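Local coordinates for protein butyrophilin subfamily 1 member A1 (Bos taurus, PDB 4HH8) that may function in milk-fat droplet secretion and probably restrains T-cell proliferation, this chain being its extracellular pair of immunoglobulin domains, at residues A[15-20]-A[117-122]; A[43-48]-A[86-91]; A[47-52]-A[110-115]; A[59-64]-A[81-86]. The protein carries 1 engineered substitution. All blocks are in the same frame, centred on the assembly; numbering follows the deposited sequence.

Contact 1 (A[15-20]-A[117-122]); sequences FDVIGP and NYEEAI
Apolar packing carries most of this contact. The F15 ring, set in the crowded position between its backbone N and carbonyl carbon (chi1 60°), reaches along segment 117-122: its CE1 lies 3.7 Å from E119 CB and its CE2 meets N117 CB, while the N117 carbonyl O stands at the ring edge, 3.4 Å from F15 CZ. V17 points at the partner strand and spreads its two branches along it, V17 CG1 3.7 Å from A121 CB and V17 CG2 beside the E119 carbonyl. An alanine in place of F15 would probably loosen this end, since the ring atoms lying against N117, E119 and M47 would be gone. The two strands run nearly parallel, 16° apart, where strand 16-18 of one sheet comes alongside strand 117-128 of the other: the A and G strands at the edge of the V-type immunoglobulin sandwich. Direct backbone bonds are absent; one water bridges instead, donating to V17 O at 2.9 Å and to E120 O at 2.7 Å. Among the charged groups, D16 OD1 and E119 OE1 lie 3.5 Å apart, two acceptors that probably repel when both are ionised. The other oxygen, E119 OE2, accepts E120 N through its anti lone pair at 3.0 Å, which pins the carboxylate bent back over its own strand.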
loop_
_atom_site.group_PDB
_atom_site.type_symbol
_atom_site.label_atom_id
_atom_site.label_comp_id
_atom_site.label_asym_id
_atom_site.label_seq_id
_atom_site.Cartn_x
_atom_site.Cartn_y
_atom_site.Cartn_z
ATOM N N PHE A 15 4.496 -3.956 31.957
ATOM C CA PHE A 15 3.781 -3.220 30.923
ATOM C C PHE A 15 3.624 -4.084 29.693
ATOM O O PHE A 15 4.395 -5.027 29.486
ATOM C CB PHE A 15 4.540 -1.937 30.537
ATOM C CG PHE A 15 5.940 -2.172 30.003
ATOM C CD1 PHE A 15 6.152 -2.572 28.685
ATOM C CD2 PHE A 15 7.048 -1.954 30.810
ATOM C CE1 PHE A 15 7.450 -2.766 28.184
ATOM C CE2 PHE A 15 8.360 -2.137 30.316
ATOM C CZ PHE A 15 8.551 -2.544 29.006
ATOM N N ASP A 16 2.636 -3.750 28.870
ATOM C CA ASP A 16 2.563 -4.328 27.529
ATOM C C ASP A 16 2.620 -3.248 26.455
ATOM O O ASP A 16 2.462 -2.042 26.715
ATOM C CB ASP A 16 1.318 -5.232 27.338
ATOM C CG ASP A 16 1.325 -6.450 28.273
ATOM O OD1 ASP A 16 2.273 -7.284 28.187
ATOM O OD2 ASP A 16 0.382 -6.565 29.108
ATOM N N VAL A 17 2.872 -3.718 25.248
ATOM C CA VAL A 17 2.991 -2.885 24.067
ATOM C C VAL A 17 1.895 -3.374 23.129
ATOM O O VAL A 17 1.866 -4.537 22.785
ATOM C CB VAL A 17 4.371 -3.054 23.405
ATOM C CG1 VAL A 17 4.369 -2.424 22.014
ATOM C CG2 VAL A 17 5.426 -2.435 24.246
ATOM N N ILE A 18 1.007 -2.468 22.733
ATOM C CA ILE A 18 -0.107 -2.787 21.865
ATOM C C ILE A 18 0.065 -2.171 20.482
ATOM O O ILE A 18 0.327 -0.983 20.372
ATOM C CB ILE A 18 -1.436 -2.245 22.463
ATOM C CG1 ILE A 18 -1.515 -2.526 23.960
ATOM C CG2 ILE A 18 -2.646 -2.901 21.760
ATOM C CD1 ILE A 18 -2.739 -1.911 24.631
ATOM N N GLY A 19 -0.111 -2.957 19.423
ATOM C CA GLY A 19 -0.121 -2.399 18.070
ATOM C C GLY A 19 -1.529 -2.005 17.637
ATOM O O GLY A 19 -2.484 -2.236 18.367
ATOM N N PRO A 20 -1.676 -1.388 16.453
ATOM C CA PRO A 20 -3.047 -0.981 16.058
ATOM C C PRO A 20 -3.992 -2.157 15.788
ATOM O O PRO A 20 -3.528 -3.245 15.428
ATOM C CB PRO A 20 -2.833 -0.166 14.769
ATOM C CG PRO A 20 -1.314 -0.020 14.610
ATOM C CD PRO A 20 -0.669 -1.095 15.414
ATOM N N ASN A 117 13.207 -4.896 31.342
ATOM C CA ASN A 117 11.838 -5.141 30.897
ATOM C C ASN A 117 11.639 -4.672 29.451
ATOM O O ASN A 117 11.831 -3.496 29.128
ATOM C CB ASN A 117 10.835 -4.416 31.799
ATOM C CG ASN A 117 11.068 -4.668 33.300
ATOM O OD1 ASN A 117 11.190 -5.800 33.746
ATOM N ND2 ASN A 117 11.083 -3.597 34.075
ATOM N N TYR A 118 11.259 -5.599 28.585
ATOM C CA TYR A 118 10.911 -5.257 27.215
ATOM C C TYR A 118 9.620 -5.940 26.807
ATOM O O TYR A 118 9.262 -6.985 27.356
ATOM C CB TYR A 118 12.033 -5.634 26.247
ATOM C CG TYR A 118 12.481 -7.082 26.355
ATOM C CD1 TYR A 118 11.992 -8.062 25.484
ATOM C CD2 TYR A 118 13.406 -7.470 27.337
ATOM C CE1 TYR A 118 12.410 -9.411 25.593
ATOM C CE2 TYR A 118 13.825 -8.802 27.460
ATOM C CZ TYR A 118 13.331 -9.766 26.589
ATOM O OH TYR A 118 13.775 -11.071 26.730
ATOM N N GLU A 119 8.928 -5.329 25.845
ATOM C CA GLU A 119 7.767 -5.919 25.205
ATOM C C GLU A 119 7.655 -5.387 23.776
ATOM O O GLU A 119 8.278 -4.378 23.430
ATOM C CB GLU A 119 6.491 -5.638 26.007
ATOM C CG GLU A 119 5.225 -6.304 25.440
ATOM C CD GLU A 119 5.297 -7.824 25.414
ATOM O OE1 GLU A 119 5.079 -8.431 26.486
ATOM O OE2 GLU A 119 5.561 -8.407 24.325
ATOM N N GLU A 120 6.879 -6.082 22.951
ATOM C CA GLU A 120 6.709 -5.704 21.551
ATOM C C GLU A 120 5.348 -6.051 20.924
ATOM O O GLU A 120 4.555 -6.857 21.453
ATOM C CB GLU A 120 7.848 -6.259 20.698
ATOM C CG GLU A 120 7.838 -7.763 20.634
ATOM C CD GLU A 120 8.934 -8.289 19.760
ATOM O OE1 GLU A 120 10.094 -8.331 20.223
ATOM O OE2 GLU A 120 8.632 -8.669 18.613
ATOM N N ALA A 121 5.087 -5.407 19.787
ATOM C CA ALA A 121 3.851 -5.601 19.053
ATOM C C ALA A 121 4.156 -5.485 17.588
ATOM O O ALA A 121 5.295 -5.267 17.210
ATOM C CB ALA A 121 2.816 -4.575 19.464
ATOM N N ILE A 122 3.119 -5.619 16.775
ATOM C CA ILE A 122 3.230 -5.726 15.336
ATOM C C ILE A 122 2.402 -4.607 14.749
ATOM O O ILE A 122 1.305 -4.356 15.225
ATOM C CB ILE A 122 2.691 -7.111 14.867
ATOM C CG1 ILE A 122 3.678 -8.208 15.274
ATOM C CG2 ILE A 122 2.420 -7.172 13.351
ATOM C CD1 ILE A 122 3.140 -9.627 15.163
HETATM O O HOH W 1 2.404 -7.394 23.034
#

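Contact 2 (A[43-48]-A[86-91]); sequences SAKGME and DHIAEG
I88 and K45 cross obliquely, and their aliphatic parts pack together between these two loops. I88 holds CG1 anti to its backbone N (chi1 -165°) and continues extended, so CG1 and CD1 run in beneath the backbone of A44 and K45. Its other branch, I88 CG2, meets the K45 chain, 3.7 Å from K45 CG. K45 leaves with CG beside its backbone N and then stretches out, carrying its CE past I88 to 4.0 Å from A89 CB; the methylenes do the touching. A44 points its methyl toward the other loop, 4.0 Å from I88 CG1. S43 points its CB away overall, yet CB still touches A89 O and S43 CA comes 3.2 Å from A89 O; S43 OG accepts K45 N at 3.0 Å in an ST turn. A type II beta turn follows from A44 to M47, with G46 at its left-handed third position. Across the gap, I88 and A89 form a short 3-10 turn in the loop joining the D and E strands (81-85 and 92-97) of the V-type domain, facing the loop that leads into strand 48-52. The loops are tied by A44 N donating to I88 O, 2.9 Å long and almost straight at 178°. G91 N donates to that same oxygen from within its own loop. Two N-H groups therefore grip the I88 carbonyl, one from each segment, fixing its direction, while the flanking apolar contact depends on lysine methylenes and leaves the ammonium end extended beyond I88.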
loop_
_atom_site.group_PDB
_atom_site.type_symbol
_atom_site.label_atom_id
_atom_site.label_comp_id
_atom_site.label_asym_id
_atom_site.label_seq_id
_atom_site.Cartn_x
_atom_site.Cartn_y
_atom_site.Cartn_z
ATOM N N SER A 43 4.101 6.909 30.985
ATOM C CA SER A 43 5.088 7.587 30.137
ATOM C C SER A 43 6.085 6.643 29.492
ATOM O O SER A 43 6.594 5.746 30.134
ATOM C CB SER A 43 5.892 8.619 30.900
ATOM O OG SER A 43 6.846 9.192 30.006
ATOM N N ALA A 44 6.346 6.857 28.213
ATOM C CA ALA A 44 7.398 6.120 27.517
ATOM C C ALA A 44 8.698 6.964 27.344
ATOM O O ALA A 44 9.646 6.465 26.737
ATOM C CB ALA A 44 6.893 5.577 26.147
ATOM N N LYS A 45 8.725 8.201 27.870
ATOM C CA LYS A 45 9.918 9.105 27.755
ATOM C C LYS A 45 11.170 8.455 28.304
ATOM O O LYS A 45 11.160 8.013 29.444
ATOM C CB LYS A 45 9.723 10.432 28.516
ATOM C CG LYS A 45 8.721 11.383 27.874
ATOM C CD LYS A 45 8.804 12.794 28.471
ATOM C CE LYS A 45 7.462 13.505 28.345
ATOM N NZ LYS A 45 7.300 14.577 29.380
ATOM N N GLY A 46 12.239 8.377 27.508
ATOM C CA GLY A 46 13.522 7.813 27.992
ATOM C C GLY A 46 13.706 6.326 27.783
ATOM O O GLY A 46 14.757 5.772 28.107
HETATM N N MSE A 47 12.682 5.664 27.248
HETATM C CA MSE A 47 12.735 4.236 26.991
HETATM C C MSE A 47 13.464 3.986 25.687
HETATM O O MSE A 47 13.568 4.870 24.865
HETATM C CB MSE A 47 11.319 3.673 26.862
HETATM C CG MSE A 47 10.607 3.530 28.176
HETATM SE SE MSE A 47 9.009 2.418 27.964
HETATM C CE MSE A 47 9.734 0.637 27.898
ATOM N N GLU A 48 13.949 2.780 25.490
ATOM C CA GLU A 48 14.388 2.408 24.170
ATOM C C GLU A 48 13.159 2.074 23.340
ATOM O O GLU A 48 12.405 1.159 23.689
ATOM C CB GLU A 48 15.363 1.217 24.193
ATOM C CG GLU A 48 15.717 0.687 22.782
ATOM C CD GLU A 48 16.584 -0.579 22.805
ATOM O OE1 GLU A 48 17.494 -0.652 23.649
ATOM O OE2 GLU A 48 16.359 -1.500 21.974
ATOM N N ASP A 86 3.842 13.482 20.458
ATOM C CA ASP A 86 2.878 14.391 21.121
ATOM C C ASP A 86 2.348 13.766 22.414
ATOM O O ASP A 86 2.051 14.468 23.371
ATOM C CB ASP A 86 1.633 14.690 20.237
ATOM C CG ASP A 86 1.940 14.788 18.745
ATOM O OD1 ASP A 86 2.991 15.369 18.367
ATOM O OD2 ASP A 86 1.092 14.300 17.941
ATOM N N HIS A 87 2.186 12.445 22.407
ATOM C CA HIS A 87 1.483 11.729 23.459
ATOM C C HIS A 87 2.404 10.765 24.192
ATOM O O HIS A 87 1.943 9.818 24.824
ATOM C CB HIS A 87 0.309 10.937 22.849
ATOM C CG HIS A 87 -0.729 11.795 22.198
ATOM N ND1 HIS A 87 -1.479 12.721 22.899
ATOM C CD2 HIS A 87 -1.156 11.860 20.912
ATOM C CE1 HIS A 87 -2.313 13.330 22.070
ATOM N NE2 HIS A 87 -2.132 12.831 20.859
ATOM N N ILE A 88 3.714 10.975 24.084
ATOM C CA ILE A 88 4.669 10.055 24.701
ATOM C C ILE A 88 4.504 9.939 26.217
ATOM O O ILE A 88 4.731 8.859 26.806
ATOM C CB ILE A 88 6.138 10.409 24.304
ATOM C CG1 ILE A 88 7.091 9.256 24.639
ATOM C CG2 ILE A 88 6.566 11.826 24.878
ATOM C CD1 ILE A 88 8.553 9.544 24.181
ATOM N N ALA A 89 4.089 11.021 26.850
ATOM C CA ALA A 89 3.916 11.013 28.292
ATOM C C ALA A 89 2.796 10.092 28.753
ATOM O O ALA A 89 2.709 9.758 29.941
ATOM C CB ALA A 89 3.687 12.417 28.839
ATOM N N GLU A 90 1.941 9.676 27.835
ATOM C CA GLU A 90 0.965 8.648 28.189
ATOM C C GLU A 90 1.247 7.324 27.490
ATOM O O GLU A 90 0.419 6.393 27.534
ATOM C CB GLU A 90 -0.473 9.130 27.974
ATOM C CG GLU A 90 -0.924 9.222 26.525
ATOM C CD GLU A 90 -2.378 9.691 26.418
ATOM O OE1 GLU A 90 -3.278 8.885 26.761
ATOM O OE2 GLU A 90 -2.612 10.863 26.005
ATOM N N GLY A 91 2.419 7.225 26.860
ATOM C CA GLY A 91 2.891 5.935 26.380
ATOM C C GLY A 91 2.595 5.667 24.918
ATOM O O GLY A 91 2.876 4.595 24.419
#

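Contact 3 (A[47-52]-A[110-115]); sequences MELRWF and CFFRQD
The W51 indole presents one face to C110 CB, which lies over its five-membered ring 3.9 Å from the centroid; C110 SG, disulfide-bonded to C36, stands oblique to the same ring. This is the cysteine-tryptophan packing at the heart of immunoglobulin domains. On the same side of the sheet, the F112 ring receives L49 CD2 over a face, a CH-pi contact 3.9 Å from the centroid. M47 SE, of selenomethionine, approaches the F112 edge in a Met-aromatic contact, and its bent end (chi3 78°) brings M47 CE to 3.3 Å from R113 C. On the other side, the F111 ring has E48 OE2 at its edge, 3.5 Å from F111 CE2, while F111 CB lies at the edge of the F52 ring. E48 OE2 also meets the R50 guanidinium at its edge, in plane, forming a salt bridge with R50 NE at 3.4 Å whose hydrogen bond is weak; the stronger partner of R50 is V56 O. E48 and R113 run side by side, but E48 OE1 lies well out of the guanidinium plane, so the attraction is probably electrostatic alone. Four backbone bonds join the antiparallel strands in hydrogen-bonded pairs E48-R113 and R50-F111, E48 O taking R113 N at 2.7 Å. Strands 48-52 and 106-114, the central C and F strands of this sheet, are flanked by 61-64 and 117-128 respectively, while L34, L38, V93 and V95 of the opposing sheet cover the W51, F112 and M47 side.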
loop_
_atom_site.group_PDB
_atom_site.type_symbol
_atom_site.label_atom_id
_atom_site.label_comp_id
_atom_site.label_asym_id
_atom_site.label_seq_id
_atom_site.Cartn_x
_atom_site.Cartn_y
_atom_site.Cartn_z
HETATM N N MSE A 47 12.682 5.664 27.248
HETATM C CA MSE A 47 12.735 4.236 26.991
HETATM C C MSE A 47 13.464 3.986 25.687
HETATM O O MSE A 47 13.568 4.870 24.865
HETATM C CB MSE A 47 11.319 3.673 26.862
HETATM C CG MSE A 47 10.607 3.530 28.176
HETATM SE SE MSE A 47 9.009 2.418 27.964
HETATM C CE MSE A 47 9.734 0.637 27.898
ATOM N N GLU A 48 13.949 2.780 25.490
ATOM C CA GLU A 48 14.388 2.408 24.170
ATOM C C GLU A 48 13.159 2.074 23.340
ATOM O O GLU A 48 12.405 1.159 23.689
ATOM C CB GLU A 48 15.363 1.217 24.193
ATOM C CG GLU A 48 15.717 0.687 22.782
ATOM C CD GLU A 48 16.584 -0.579 22.805
ATOM O OE1 GLU A 48 17.494 -0.652 23.649
ATOM O OE2 GLU A 48 16.359 -1.500 21.974
ATOM N N LEU A 49 12.988 2.838 22.263
ATOM C CA LEU A 49 11.934 2.668 21.253
ATOM C C LEU A 49 12.580 2.190 19.959
ATOM O O LEU A 49 13.372 2.926 19.389
ATOM C CB LEU A 49 11.227 4.002 20.990
ATOM C CG LEU A 49 10.717 4.750 22.241
ATOM C CD1 LEU A 49 10.203 6.124 21.905
ATOM C CD2 LEU A 49 9.657 3.966 23.044
ATOM N N ARG A 50 12.263 0.981 19.503
ATOM C CA ARG A 50 12.868 0.427 18.293
ATOM C C ARG A 50 11.792 -0.050 17.324
ATOM O O ARG A 50 10.959 -0.874 17.692
ATOM C CB ARG A 50 13.773 -0.760 18.637
ATOM C CG ARG A 50 14.476 -1.373 17.424
ATOM C CD ARG A 50 15.222 -2.696 17.741
ATOM N NE ARG A 50 16.325 -2.435 18.662
ATOM C CZ ARG A 50 17.597 -2.243 18.319
ATOM N NH1 ARG A 50 17.990 -2.296 17.044
ATOM N NH2 ARG A 50 18.488 -1.985 19.272
ATOM N N TRP A 51 11.787 0.454 16.105
ATOM C CA TRP A 51 10.954 -0.161 15.071
ATOM C C TRP A 51 11.874 -0.924 14.134
ATOM O O TRP A 51 12.960 -0.446 13.792
ATOM C CB TRP A 51 10.173 0.897 14.297
ATOM C CG TRP A 51 8.860 1.271 14.875
ATOM C CD1 TRP A 51 7.648 0.954 14.384
ATOM C CD2 TRP A 51 8.627 2.074 16.037
ATOM N NE1 TRP A 51 6.662 1.508 15.154
ATOM C CE2 TRP A 51 7.238 2.201 16.178
ATOM C CE3 TRP A 51 9.466 2.755 16.927
ATOM C CZ2 TRP A 51 6.645 2.931 17.207
ATOM C CZ3 TRP A 51 8.886 3.489 17.959
ATOM C CH2 TRP A 51 7.472 3.565 18.087
ATOM N N PHE A 52 11.473 -2.128 13.743
ATOM C CA PHE A 52 12.297 -2.918 12.840
ATOM C C PHE A 52 11.431 -3.800 11.962
ATOM O O PHE A 52 10.219 -3.953 12.198
ATOM C CB PHE A 52 13.357 -3.727 13.613
ATOM C CG PHE A 52 12.794 -4.790 14.536
ATOM C CD1 PHE A 52 12.682 -6.111 14.106
ATOM C CD2 PHE A 52 12.409 -4.475 15.838
ATOM C CE1 PHE A 52 12.188 -7.099 14.928
ATOM C CE2 PHE A 52 11.923 -5.451 16.689
ATOM C CZ PHE A 52 11.819 -6.787 16.233
ATOM N N CYS A 110 7.285 -3.121 16.767
ATOM C CA CYS A 110 7.647 -2.018 17.670
ATOM C C CYS A 110 8.036 -2.556 19.023
ATOM O O CYS A 110 7.231 -3.209 19.695
ATOM C CB CYS A 110 6.507 -1.033 17.836
ATOM S SG CYS A 110 4.961 -1.825 18.409
ATOM N N PHE A 111 9.255 -2.225 19.432
ATOM C CA PHE A 111 9.852 -2.736 20.644
ATOM C C PHE A 111 10.125 -1.571 21.608
ATOM O O PHE A 111 10.717 -0.565 21.215
ATOM C CB PHE A 111 11.138 -3.434 20.218
ATOM C CG PHE A 111 11.954 -3.995 21.332
ATOM C CD1 PHE A 111 11.680 -5.269 21.844
ATOM C CD2 PHE A 111 13.064 -3.303 21.810
ATOM C CE1 PHE A 111 12.470 -5.811 22.851
ATOM C CE2 PHE A 111 13.860 -3.822 22.814
ATOM C CZ PHE A 111 13.568 -5.087 23.339
ATOM N N PHE A 112 9.665 -1.724 22.850
ATOM C CA PHE A 112 9.840 -0.760 23.941
ATOM C C PHE A 112 10.670 -1.441 25.021
ATOM O O PHE A 112 10.293 -2.510 25.461
ATOM C CB PHE A 112 8.503 -0.434 24.592
ATOM C CG PHE A 112 7.631 0.466 23.800
ATOM C CD1 PHE A 112 7.267 1.702 24.304
ATOM C CD2 PHE A 112 7.127 0.075 22.572
ATOM C CE1 PHE A 112 6.426 2.541 23.577
ATOM C CE2 PHE A 112 6.305 0.916 21.835
ATOM C CZ PHE A 112 5.955 2.135 22.327
ATOM N N ARG A 113 11.762 -0.817 25.467
ATOM C CA ARG A 113 12.572 -1.372 26.555
ATOM C C ARG A 113 12.918 -0.352 27.637
ATOM O O ARG A 113 13.364 0.754 27.332
ATOM C CB ARG A 113 13.877 -2.007 26.044
ATOM C CG ARG A 113 14.968 -2.164 27.168
ATOM C CD ARG A 113 16.298 -2.742 26.685
ATOM N NE ARG A 113 16.110 -4.138 26.315
ATOM C CZ ARG A 113 17.061 -4.954 25.861
ATOM N NH1 ARG A 113 18.329 -4.534 25.709
ATOM N NH2 ARG A 113 16.740 -6.207 25.550
ATOM N N GLN A 114 12.714 -0.745 28.894
ATOM C CA GLN A 114 13.261 -0.033 30.046
ATOM C C GLN A 114 14.091 -1.014 30.884
ATOM O O GLN A 114 13.559 -1.968 31.454
ATOM C CB GLN A 114 12.158 0.620 30.875
ATOM C CG GLN A 114 12.614 1.865 31.629
ATOM C CD GLN A 114 11.458 2.544 32.370
ATOM O OE1 GLN A 114 10.768 1.918 33.198
ATOM N NE2 GLN A 114 11.233 3.826 32.070
ATOM N N ASP A 115 15.402 -0.763 30.927
ATOM C CA ASP A 115 16.413 -1.688 31.473
ATOM C C ASP A 115 16.234 -3.142 31.035
ATOM O O ASP A 115 16.566 -3.502 29.898
ATOM C CB ASP A 115 16.484 -1.610 32.995
ATOM C CG ASP A 115 16.719 -0.211 33.494
ATOM O OD1 ASP A 115 17.658 0.470 33.004
ATOM O OD2 ASP A 115 15.971 0.205 34.402
#

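Contact 4 (A[59-64]-A[81-86]); sequences AVFLSR and VSLVED. Unlike the reference sequence in segment 59-64: L62 (reference Val).
Strands 61-64 and 81-85 belong to different sheets and cross at 54°, their axes 7.7 Å apart, meeting through side chains. V60 and F61 both lie opposite W51 in a classic beta bulge, and the V60 carbonyl is left close to V81, with V60 O 3.5 Å from V81 CG2. F61 directs its ring at the other strand, CG anti to its backbone N (chi1 176°). V81 CG2, in the crowded position between its own backbone N and carbonyl carbon, touches the ring edge in plane, 3.8 Å from F61 CD1. The tip of the ring reaches farther along, F61 CZ lying 3.7 Å from L83 CB as the two side chains cross at about a right angle. V60 meets V81 branch to branch, V60 CG1 to V81 CG1 at 4.1 Å. An alanine in place of F61 would probably weaken the union of the two strands here, because its ring makes the contacts with both V81 and L83. Strand 61-64 is the C' strand beside 48-52, backbone hydrogen-bonded to it through F61 with W51 and S63 with L49, whereas 81-85 is the outermost strand of the opposing sheet, next to 92-97, whose V95 also packs on F61 and V93 on L83.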
loop_
_atom_site.group_PDB
_atom_site.type_symbol
_atom_site.label_atom_id
_atom_site.label_comp_id
_atom_site.label_asym_id
_atom_site.label_seq_id
_atom_site.Cartn_x
_atom_site.Cartn_y
_atom_site.Cartn_z
ATOM N N ALA A 59 17.815 -1.168 12.469
ATOM C CA ALA A 59 16.398 -0.953 12.698
ATOM C C ALA A 59 15.870 0.068 11.710
ATOM O O ALA A 59 16.644 0.753 11.052
ATOM C CB ALA A 59 16.162 -0.470 14.128
ATOM N N VAL A 60 14.544 0.124 11.579
ATOM C CA VAL A 60 13.876 1.186 10.843
ATOM C C VAL A 60 14.072 2.516 11.590
ATOM O O VAL A 60 14.337 3.555 10.976
ATOM C CB VAL A 60 12.355 0.852 10.688
ATOM C CG1 VAL A 60 11.565 2.041 10.116
ATOM C CG2 VAL A 60 12.191 -0.351 9.827
ATOM N N PHE A 61 13.905 2.472 12.914
ATOM C CA PHE A 61 14.000 3.651 13.769
ATOM C C PHE A 61 14.428 3.208 15.176
ATOM O O PHE A 61 13.976 2.166 15.704
ATOM C CB PHE A 61 12.703 4.473 13.809
ATOM C CG PHE A 61 12.774 5.633 14.766
ATOM C CD1 PHE A 61 13.289 6.860 14.360
ATOM C CD2 PHE A 61 12.418 5.474 16.088
ATOM C CE1 PHE A 61 13.408 7.917 15.264
ATOM C CE2 PHE A 61 12.560 6.523 16.994
ATOM C CZ PHE A 61 13.050 7.747 16.583
ATOM N N LEU A 62 15.367 3.954 15.743
ATOM C CA LEU A 62 15.867 3.653 17.073
ATOM C C LEU A 62 16.080 4.934 17.883
ATOM O O LEU A 62 16.799 5.852 17.461
ATOM C CB LEU A 62 17.124 2.778 17.027
ATOM C CG LEU A 62 17.647 2.320 18.391
ATOM C CD1 LEU A 62 16.585 1.570 19.224
ATOM C CD2 LEU A 62 18.973 1.489 18.298
ATOM N N SER A 63 15.381 5.019 19.008
ATOM C CA SER A 63 15.647 6.050 20.007
ATOM C C SER A 63 16.152 5.369 21.263
ATOM O O SER A 63 15.580 4.358 21.688
ATOM C CB SER A 63 14.379 6.801 20.342
ATOM O OG SER A 63 14.675 7.925 21.136
ATOM N N ARG A 64 17.229 5.884 21.838
ATOM C CA ARG A 64 17.628 5.542 23.222
ATOM C C ARG A 64 17.909 6.802 24.010
ATOM O O ARG A 64 18.424 7.778 23.473
ATOM C CB ARG A 64 18.880 4.682 23.263
ATOM C CG ARG A 64 18.642 3.205 23.061
ATOM C CD ARG A 64 19.852 2.399 23.597
ATOM N NE ARG A 64 20.132 1.260 22.716
ATOM C CZ ARG A 64 20.963 1.301 21.675
ATOM N NH1 ARG A 64 21.622 2.414 21.382
ATOM N NH2 ARG A 64 21.133 0.218 20.925
ATOM N N VAL A 81 12.822 8.928 8.587
ATOM C CA VAL A 81 12.093 8.452 9.773
ATOM C C VAL A 81 12.231 9.420 10.940
ATOM O O VAL A 81 13.258 10.082 11.092
ATOM C CB VAL A 81 12.558 7.047 10.249
ATOM C CG1 VAL A 81 12.293 5.997 9.188
ATOM C CG2 VAL A 81 14.049 7.052 10.627
ATOM N N SER A 82 11.185 9.505 11.757
ATOM C CA SER A 82 11.159 10.373 12.936
ATOM C C SER A 82 10.091 9.909 13.904
ATOM O O SER A 82 9.109 9.303 13.509
ATOM C CB SER A 82 10.948 11.864 12.575
ATOM O OG SER A 82 9.678 12.100 11.983
ATOM N N LEU A 83 10.282 10.246 15.174
ATOM C CA LEU A 83 9.424 9.810 16.239
ATOM C C LEU A 83 8.308 10.800 16.340
ATOM O O LEU A 83 8.557 12.002 16.380
ATOM C CB LEU A 83 10.205 9.819 17.556
ATOM C CG LEU A 83 9.509 9.221 18.774
ATOM C CD1 LEU A 83 9.097 7.765 18.510
ATOM C CD2 LEU A 83 10.434 9.364 19.965
ATOM N N VAL A 84 7.077 10.297 16.339
ATOM C CA VAL A 84 5.917 11.100 16.726
ATOM C C VAL A 84 5.690 10.877 18.236
ATOM O O VAL A 84 5.574 9.734 18.703
ATOM C CB VAL A 84 4.671 10.747 15.914
ATOM C CG1 VAL A 84 3.458 11.630 16.355
ATOM C CG2 VAL A 84 4.950 10.903 14.420
ATOM N N GLU A 85 5.658 11.965 18.991
ATOM C CA GLU A 85 5.703 11.883 20.445
ATOM C C GLU A 85 4.843 12.918 21.143
ATOM O O GLU A 85 5.059 13.177 22.317
ATOM C CB GLU A 85 7.160 12.020 20.925
ATOM C CG GLU A 85 7.816 13.338 20.483
ATOM C CD GLU A 85 9.296 13.438 20.826
ATOM O OE1 GLU A 85 9.738 12.936 21.889
ATOM O OE2 GLU A 85 10.028 14.049 20.006
ATOM N N ASP A 86 3.842 13.482 20.458
ATOM C CA ASP A 86 2.878 14.391 21.121
ATOM C C ASP A 86 2.348 13.766 22.414
ATOM O O ASP A 86 2.051 14.468 23.371
ATOM C CB ASP A 86 1.633 14.690 20.237
ATOM C CG ASP A 86 1.940 14.788 18.745
ATOM O OD1 ASP A 86 2.991 15.369 18.367
ATOM O OD2 ASP A 86 1.092 14.300 17.941
#

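All four contacts lie in the N-terminal V-type immunoglobulin domain, their centres 9 to 15 Å apart. Along the chain they are nested: contact 1 closes a loop that holds the other three, and contact 4 falls inside the loops closed by contacts 2 and 3, which share M47 and E48. Contact 3 is the middle of the six-stranded sheet; strand 117-128 of contact 1 flanks it through 106-114, and strand 61-64 of contact 4 through 48-52. Contacts 1 and 4, whose nearest atoms are about 11 Å apart, bring outer strands 16-18 and 81-85 of the four-stranded sheet against it. Contact 2 joins loops at one end, so the set fastens both sheets of the sandwich.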